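Local coordinates for protein phosphonomutase (Burkholderia cenocepacia J2315, PDB 4MG4) that belongs to the phosphoenolpyruvate phosphomutase family and folds as a closed eight-stranded parallel barrel of the TIM type, at residues A[120-125]-A[158-163]. Sequence-based numbering, arbitrary orientation.
Sequences NLEDSF and NARTDV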
# COMPACT_ATOMS: atom_id res chain seq x y z
N ASN A 120 -2.53 -6.34 -19.33
CA ASN A 120 -2.34 -5.26 -20.30
C ASN A 120 -0.91 -5.34 -20.81
O ASN A 120 0.05 -5.49 -19.99
CB ASN A 120 -2.50 -3.88 -19.72
CG ASN A 120 -3.96 -3.46 -19.57
OD1 ASN A 120 -4.87 -4.29 -19.54
ND2 ASN A 120 -4.18 -2.15 -19.49
N LEU A 121 -0.77 -5.26 -22.13
CA LEU A 121 0.56 -5.31 -22.78
C LEU A 121 0.61 -4.14 -23.74
O LEU A 121 -0.23 -4.04 -24.63
CB LEU A 121 0.75 -6.64 -23.53
CG LEU A 121 2.07 -6.91 -24.25
CD1 LEU A 121 3.21 -6.89 -23.25
CD2 LEU A 121 1.96 -8.25 -24.94
N GLU A 122 1.58 -3.26 -23.55
CA GLU A 122 1.67 -1.97 -24.19
C GLU A 122 2.72 -1.94 -25.30
O GLU A 122 3.79 -2.59 -25.19
CB GLU A 122 2.05 -0.99 -23.07
CG GLU A 122 2.02 0.47 -23.39
CD GLU A 122 2.30 1.30 -22.12
OE1 GLU A 122 2.25 0.69 -21.01
OE2 GLU A 122 2.47 2.55 -22.23
N ASP A 123 2.47 -1.11 -26.32
CA ASP A 123 3.25 -1.10 -27.55
C ASP A 123 4.32 0.00 -27.62
O ASP A 123 4.73 0.38 -28.70
CB ASP A 123 2.30 -1.07 -28.76
CG ASP A 123 1.51 0.20 -28.91
OD1 ASP A 123 1.58 1.10 -28.04
OD2 ASP A 123 0.77 0.26 -29.91
N SER A 124 4.78 0.48 -26.48
CA SER A 124 5.78 1.51 -26.44
C SER A 124 7.07 0.95 -25.86
O SER A 124 7.11 -0.08 -25.16
CB SER A 124 5.29 2.70 -25.62
OG SER A 124 5.02 2.27 -24.31
N PHE A 125 8.16 1.61 -26.26
CA PHE A 125 9.49 1.33 -25.68
C PHE A 125 9.62 1.99 -24.33
O PHE A 125 9.34 3.18 -24.18
CB PHE A 125 10.60 1.87 -26.56
CG PHE A 125 10.82 1.14 -27.83
CD1 PHE A 125 11.49 -0.08 -27.83
CD2 PHE A 125 10.42 1.71 -29.03
CE1 PHE A 125 11.67 -0.74 -29.03
CE2 PHE A 125 10.62 1.05 -30.23
CZ PHE A 125 11.25 -0.18 -30.22
N ASN A 158 -5.10 -7.80 -23.20
CA ASN A 158 -5.64 -6.47 -23.51
C ASN A 158 -4.46 -5.68 -24.07
O ASN A 158 -3.57 -5.30 -23.35
CB ASN A 158 -6.20 -5.82 -22.24
CG ASN A 158 -7.09 -4.62 -22.51
OD1 ASN A 158 -7.83 -4.57 -23.49
ND2 ASN A 158 -7.10 -3.69 -21.56
N ALA A 159 -4.43 -5.45 -25.39
CA ALA A 159 -3.32 -4.79 -26.07
C ALA A 159 -3.52 -3.30 -25.99
O ALA A 159 -4.50 -2.76 -26.51
CB ALA A 159 -3.22 -5.21 -27.56
N ARG A 160 -2.62 -2.64 -25.25
CA ARG A 160 -2.64 -1.21 -25.09
C ARG A 160 -1.83 -0.57 -26.21
O ARG A 160 -0.71 -0.98 -26.50
CB ARG A 160 -1.96 -0.87 -23.77
CG ARG A 160 -1.82 0.62 -23.59
CD ARG A 160 -1.36 0.99 -22.19
NE ARG A 160 -0.91 2.36 -22.16
CZ ARG A 160 -0.85 3.13 -21.05
NH1 ARG A 160 -1.25 2.65 -19.88
NH2 ARG A 160 -0.41 4.39 -21.14
N THR A 161 -2.44 0.40 -26.86
CA THR A 161 -1.72 1.19 -27.86
C THR A 161 -1.60 2.62 -27.37
O THR A 161 -2.57 3.17 -26.83
CB THR A 161 -2.33 1.15 -29.29
OG1 THR A 161 -1.46 1.88 -30.15
CG2 THR A 161 -3.72 1.70 -29.38
N ASP A 162 -0.40 3.18 -27.51
CA ASP A 162 -0.16 4.54 -27.05
C ASP A 162 -0.30 5.62 -28.11
O ASP A 162 0.13 6.75 -27.87
CB ASP A 162 1.18 4.58 -26.37
CG ASP A 162 1.16 3.97 -24.98
OD1 ASP A 162 0.10 3.82 -24.35
OD2 ASP A 162 2.25 3.65 -24.48
N VAL A 163 -0.92 5.32 -29.25
CA VAL A 163 -1.06 6.31 -30.33
C VAL A 163 -1.62 7.61 -29.81
O VAL A 163 -1.09 8.70 -30.14
CB VAL A 163 -1.93 5.78 -31.49
CG1 VAL A 163 -2.26 6.88 -32.53
CG2 VAL A 163 -1.21 4.65 -32.18
O HOH W 1 -1.99 -0.17 -19.12
O HOH W 2 0.33 -3.79 -27.28
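N120, L121 and E122 pair in parallel with N158, A159 and R160, joining neighbouring barrel strands 118-122 and 156-160; the L121 and A159 side chains point to one face of the sheet, those of the other two pairs to the opposite one. L121 N donates a hydrogen bond to N158 O at 3.1 Å, and L121 O accepts R160 N at 2.8 Å; beyond, the bond from D123 N to R160 O is weak. The N158 amide lies beside that of N120, its ND2 hydrogen-bonding N120 OD1 from above the carbonyl plane and also N218. Helix 134-150 links the strands in a beta-alpha-beta unit of the TIM barrel, a fold that usually carries its active site at the C-terminal strand ends; its I141 packs on L121 and A159. The E122 carboxylate stacks over one face of the R160 guanidinium, planes 18° apart, a salt bridge without a directed N-H. R160, extended from CG to NE, makes a second through NE, in the guanidinium plane, to the syn lone pair of D162 OD1 at 2.8 Å. D162 OD2 lies 2.5 Å from E122 OE2 and accepts S124 OG. Just past the strands, D123 OD1 accepts D162 N at 2.9 Å, while OD2 hydrogen-bonds T161 OG1 and Y187.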